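PDB 3FHK: UPF0403 protein yphP from Bacillus subtilis, which reduces mixed disulfides between protein thiols and bacillithiol, acting as a dithiol bacilliredoxin of the thioredoxin superfamily, and has protein disulfide isomerase activity. Local coordinates for residues 52-57 with 106-111; 18-23 with 83-88. The protein carries 2 engineered substitutions. One frame throughout, in Å; residues are numbered along the deposited sequence. Where two conformers were deposited one is given.

Contact 1: residues 52-57 with 106-111; sequences VNSVCG and SSPSMA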
loop_
_atom_site.group_PDB
_atom_site.type_symbol
_atom_site.label_atom_id
_atom_site.label_comp_id
_atom_site.label_asym_id
_atom_site.label_seq_id
_atom_site.Cartn_x
_atom_site.Cartn_y
_atom_site.Cartn_z
ATOM N N VAL A 52 3.218 -26.396 13.590
ATOM C CA VAL A 52 2.630 -25.076 13.670
ATOM C C VAL A 52 3.418 -24.154 12.765
ATOM O O VAL A 52 4.538 -23.736 13.089
ATOM C CB VAL A 52 2.619 -24.549 15.096
ATOM C CG1 VAL A 52 2.109 -23.116 15.105
ATOM C CG2 VAL A 52 1.743 -25.441 15.948
ATOM N N ASN A 53 2.819 -23.861 11.617
ATOM C CA ASN A 53 3.485 -23.142 10.551
ATOM C C ASN A 53 3.476 -21.643 10.836
ATOM O O ASN A 53 2.791 -21.193 11.755
ATOM C CB ASN A 53 2.806 -23.465 9.218
ATOM C CG ASN A 53 3.720 -23.246 8.024
ATOM O OD1 ASN A 53 4.887 -22.878 8.175
ATOM N ND2 ASN A 53 3.185 -23.461 6.828
ATOM N N SER A 54 4.248 -20.884 10.059
ATOM C CA SER A 54 4.415 -19.449 10.285
ATOM C C SER A 54 5.057 -18.791 9.062
ATOM O O SER A 54 5.712 -19.459 8.271
ATOM C CB SER A 54 5.289 -19.208 11.525
ATOM O OG SER A 54 5.818 -17.886 11.548
ATOM N N VAL A 55 4.884 -17.480 8.921
ATOM C CA VAL A 55 5.441 -16.738 7.785
ATOM C C VAL A 55 6.926 -16.376 7.945
ATOM O O VAL A 55 7.615 -16.059 6.974
ATOM C CB VAL A 55 4.637 -15.440 7.542
ATOM C CG1 VAL A 55 5.234 -14.640 6.406
ATOM C CG2 VAL A 55 3.196 -15.771 7.233
ATOM N N CYS A 56 7.420 -16.406 9.176
ATOM C CA CYS A 56 8.753 -15.885 9.447
ATOM C C CYS A 56 9.861 -16.715 8.790
ATOM O O CYS A 56 9.663 -17.863 8.405
ATOM C CB CYS A 56 8.977 -15.805 10.951
ATOM S SG CYS A 56 8.783 -17.404 11.709
ATOM N N GLY A 57 11.035 -16.112 8.678
ATOM C CA GLY A 57 12.164 -16.722 8.012
ATOM C C GLY A 57 12.528 -18.087 8.552
ATOM O O GLY A 57 12.893 -18.981 7.797
ATOM N N SER A 106 4.015 -20.747 20.607
ATOM C CA SER A 106 5.115 -20.192 19.830
ATOM C C SER A 106 5.007 -20.671 18.390
ATOM O O SER A 106 4.281 -21.619 18.091
ATOM C CB SER A 106 6.479 -20.561 20.427
ATOM O OG SER A 106 6.809 -21.923 20.202
ATOM N N SER A 107 5.763 -20.030 17.508
ATOM C CA SER A 107 5.576 -20.187 16.074
ATOM C C SER A 107 6.885 -19.844 15.357
ATOM O O SER A 107 7.452 -18.774 15.587
ATOM C CB SER A 107 4.476 -19.220 15.633
ATOM O OG SER A 107 4.118 -19.420 14.289
ATOM N N PRO A 108 7.394 -20.753 14.508
ATOM C CA PRO A 108 6.872 -22.093 14.243
ATOM C C PRO A 108 7.145 -22.979 15.439
ATOM O O PRO A 108 7.990 -22.652 16.261
ATOM C CB PRO A 108 7.742 -22.563 13.071
ATOM C CG PRO A 108 9.047 -21.841 13.302
ATOM C CD PRO A 108 8.586 -20.475 13.679
ATOM N N SER A 109 6.432 -24.088 15.542
ATOM C CA SER A 109 6.744 -25.068 16.568
ATOM C C SER A 109 6.219 -26.414 16.091
ATOM O O SER A 109 5.508 -26.483 15.090
ATOM C CB SER A 109 6.167 -24.646 17.932
ATOM O OG SER A 109 4.755 -24.485 17.880
ATOM N N MET A 110 6.578 -27.485 16.783
ATOM C CA MET A 110 6.161 -28.816 16.352
ATOM C C MET A 110 5.788 -29.690 17.552
ATOM O O MET A 110 6.412 -29.611 18.606
ATOM C CB MET A 110 7.270 -29.471 15.533
ATOM C CG MET A 110 7.611 -28.741 14.228
ATOM S SD MET A 110 8.940 -29.531 13.280
ATOM C CE MET A 110 10.336 -28.568 13.836
ATOM N N ALA A 111 4.753 -30.508 17.397
ATOM C CA ALA A 111 4.443 -31.508 18.398
ATOM C C ALA A 111 4.308 -32.896 17.794
ATOM O O ALA A 111 3.684 -33.074 16.744
ATOM C CB ALA A 111 3.170 -31.139 19.181
#
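V52 and S109 face each other as an antiparallel hydrogen-bonded pair. V52 N gives a bond of 2.7 Å to S109 O, and S109 N returns one of 3.1 Å to V52 O. The second bond lies in the carbonyl plane, on a lone pair of V52 O. P108 CA also sits 3.1 Å from V52 O, as a CA-H...O contact. The two side chains of the pair share one face of the sheet. S109 OG stands between its own backbone N and carbonyl carbon (chi1 59°). From there it lies 3.5 Å from V52 CB, beside CG2, and donates to S106 O, above the plane of that carbonyl.

The fold is that of thioredoxin. P108 follows a cis peptide bond just ahead of strand 109-114 and lies against the active-site loop, as the cis-proline does in thioredoxins. C56, a catalytic nucleophile of the CXC motif, is the N-cap of helix 57-73. In the conformer given, its SG lies 3.7 Å from P108 CD. The ring also packs on C58, the second nucleophile.

S54 lies between the strand end and C56 in the chain, with its CB bond directed at 106-111. Its CB lies 3.0 Å from S107 OG, a tight fit. S54 OG, anti to the backbone N (chi1 162°), accepts from C56 N in a nearly straight bond, 172° at the hydrogen. This is an ST turn, and it fixes the backbone just before the helix. N53 points away from 106-111; its OD1 accepts from R64 and, weakly, from S54 N.

Contact 2: residues 18-23 with 83-88; sequences PMRREL and TVFAGQ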
loop_
_atom_site.group_PDB
_atom_site.type_symbol
_atom_site.label_atom_id
_atom_site.label_comp_id
_atom_site.label_asym_id
_atom_site.label_seq_id
_atom_site.Cartn_x
_atom_site.Cartn_y
_atom_site.Cartn_z
ATOM N N PRO A 18 2.347 -20.654 -1.317
ATOM C CA PRO A 18 3.509 -21.544 -1.397
ATOM C C PRO A 18 4.022 -21.926 -0.012
ATOM O O PRO A 18 4.663 -22.967 0.127
ATOM C CB PRO A 18 4.554 -20.689 -2.135
ATOM C CG PRO A 18 4.090 -19.283 -1.939
ATOM C CD PRO A 18 2.603 -19.386 -2.019
ATOM N N MET A 19 3.747 -21.099 0.995
ATOM C CA MET A 19 4.153 -21.423 2.360
ATOM C C MET A 19 3.314 -22.573 2.911
ATOM O O MET A 19 3.777 -23.323 3.769
ATOM C CB MET A 19 4.091 -20.194 3.278
ATOM C CG MET A 19 5.044 -19.075 2.855
ATOM S SD MET A 19 5.051 -17.609 3.934
ATOM C CE MET A 19 5.603 -16.375 2.755
ATOM N N ARG A 20 2.088 -22.715 2.408
ATOM C CA ARG A 20 1.244 -23.862 2.752
ATOM C C ARG A 20 1.625 -25.090 1.939
ATOM O O ARG A 20 1.896 -26.157 2.490
ATOM C CB ARG A 20 -0.230 -23.548 2.503
ATOM C CG ARG A 20 -0.761 -22.412 3.347
ATOM C CD ARG A 20 -2.155 -22.004 2.913
ATOM N NE ARG A 20 -2.659 -20.889 3.710
ATOM C CZ ARG A 20 -3.460 -21.022 4.766
ATOM N NH1 ARG A 20 -3.850 -22.221 5.162
ATOM N NH2 ARG A 20 -3.875 -19.952 5.428
ATOM N N ARG A 21 1.635 -24.933 0.622
ATOM C CA ARG A 21 1.927 -26.044 -0.272
ATOM C C ARG A 21 3.247 -26.727 0.073
ATOM O O ARG A 21 3.389 -27.937 -0.102
ATOM C CB ARG A 21 1.925 -25.585 -1.725
ATOM C CG ARG A 21 0.546 -25.456 -2.330
ATOM C CD ARG A 21 0.677 -25.065 -3.793
ATOM N NE ARG A 21 -0.616 -24.871 -4.439
ATOM C CZ ARG A 21 -0.835 -23.987 -5.410
ATOM N NH1 ARG A 21 0.150 -23.203 -5.833
ATOM N NH2 ARG A 21 -2.044 -23.871 -5.947
ATOM N N GLU A 22 4.204 -25.957 0.578
ATOM C CA GLU A 22 5.464 -26.544 1.011
ATOM C C GLU A 22 5.231 -27.740 1.943
ATOM O O GLU A 22 5.892 -28.768 1.805
ATOM C CB GLU A 22 6.373 -25.503 1.665
ATOM C CG GLU A 22 7.666 -26.091 2.215
ATOM C CD GLU A 22 8.757 -25.051 2.405
ATOM O OE1 GLU A 22 8.491 -23.861 2.131
ATOM O OE2 GLU A 22 9.879 -25.425 2.822
ATOM N N LEU A 23 4.281 -27.609 2.875
ATOM C CA LEU A 23 3.913 -28.713 3.761
ATOM C C LEU A 23 2.873 -29.652 3.155
ATOM O O LEU A 23 3.011 -30.876 3.245
ATOM C CB LEU A 23 3.399 -28.188 5.112
ATOM C CG LEU A 23 4.424 -27.428 5.958
ATOM C CD1 LEU A 23 3.779 -26.819 7.194
ATOM C CD2 LEU A 23 5.583 -28.349 6.343
ATOM N N THR A 83 -0.906 -29.823 9.867
ATOM C CA THR A 83 -0.364 -28.525 10.172
ATOM C C THR A 83 -1.465 -27.513 10.386
ATOM O O THR A 83 -2.560 -27.627 9.831
ATOM C CB THR A 83 0.617 -28.041 9.067
ATOM O OG1 THR A 83 1.024 -26.703 9.351
ATOM C CG2 THR A 83 -0.031 -28.105 7.684
ATOM N N VAL A 84 -1.160 -26.546 11.236
ATOM C CA VAL A 84 -1.983 -25.372 11.398
ATOM C C VAL A 84 -1.062 -24.197 11.145
ATOM O O VAL A 84 0.127 -24.257 11.464
ATOM C CB VAL A 84 -2.573 -25.288 12.813
ATOM C CG1 VAL A 84 -3.728 -26.282 12.973
ATOM C CG2 VAL A 84 -1.484 -25.550 13.845
ATOM N N PHE A 85 -1.608 -23.136 10.561
ATOM C CA PHE A 85 -0.812 -21.992 10.159
ATOM C C PHE A 85 -1.022 -20.814 11.093
ATOM O O PHE A 85 -1.991 -20.068 10.958
ATOM C CB PHE A 85 -1.148 -21.577 8.727
ATOM C CG PHE A 85 -0.010 -20.905 8.019
ATOM C CD1 PHE A 85 0.571 -19.772 8.549
ATOM C CD2 PHE A 85 0.495 -21.414 6.835
ATOM C CE1 PHE A 85 1.624 -19.146 7.912
ATOM C CE2 PHE A 85 1.553 -20.794 6.200
ATOM C CZ PHE A 85 2.119 -19.657 6.745
ATOM N N ALA A 86 -0.104 -20.630 12.031
ATOM C CA ALA A 86 -0.250 -19.548 13.004
ATOM C C ALA A 86 -0.293 -18.183 12.318
ATOM O O ALA A 86 0.435 -17.933 11.359
ATOM C CB ALA A 86 0.877 -19.600 14.020
ATOM N N GLY A 87 -1.148 -17.296 12.806
ATOM C CA GLY A 87 -1.187 -15.944 12.278
ATOM C C GLY A 87 -2.045 -15.817 11.038
ATOM O O GLY A 87 -2.528 -14.730 10.725
ATOM N N GLN A 88 -2.236 -16.931 10.331
ATOM C CA GLN A 88 -3.090 -16.953 9.144
ATOM C C GLN A 88 -4.426 -17.636 9.422
ATOM O O GLN A 88 -5.486 -17.090 9.127
ATOM C CB GLN A 88 -2.375 -17.623 7.968
ATOM C CG GLN A 88 -1.093 -16.926 7.551
ATOM C CD GLN A 88 -1.317 -15.482 7.116
ATOM O OE1 GLN A 88 -2.044 -15.207 6.151
ATOM N NE2 GLN A 88 -0.675 -14.552 7.820
HETATM O O HOH W 1 -3.664 -17.146 4.560
#
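Helix 18-23 runs antiparallel to strand 83-85 at 170°, with the axes 10.2 Å apart, R20 opposite F85 and L23 opposite T83. This is helix-on-sheet packing in the thioredoxin fold: the end of helix 2-24 covers one face of the central sheet.

F85 has the largest share of the buried surface. M19 CB meets the ring edge in its plane, 3.9 Å from CE2. R20 CG lies 3.8 Å from F85 CD2. The R20 chain is extended from CG to NE, and its guanidinium has F85 CD2 over one face, the two planes 31° apart. One turn further along the helix, L23 points at the strand. Its CD1 lies 3.5 Å from T83 OG1, which is anti to the backbone N (chi1 174°) and is hydrogen-bonded to V51 O.

R20 NH1 forms salt bridges with E30 and D89, which probably balance its charge. NH2 passes 3.8 Å from Q88 CB. A water in the guanidinium plane accepts from R20 NH2 at 2.9 Å and donates to Q88 OE1 at 3.0 Å.

Overall arrangement
From the N terminus, helix 2-24 supplies residues 18-23, the first half of contact 2. The end of strand 47-53 leads into 52-57, which opens contact 1. The chain passes through helix 57-73 and returns in strand 80-85. The end of that strand and the loop after it, 83-88, close contact 2, a loop with 59 residues between its segments. After helix 90-97, residues 106-111 close contact 1, with 48 between. The two loops cross rather than nest. Strands 80-85 and 47-53 are neighbours in the sheet, and backbone hydrogen bonds join N53 to V84 and A86. Contact 1 joins the central strand to 109-114 beside the active site. Contact 2 lays the N-terminal helix on the sheet.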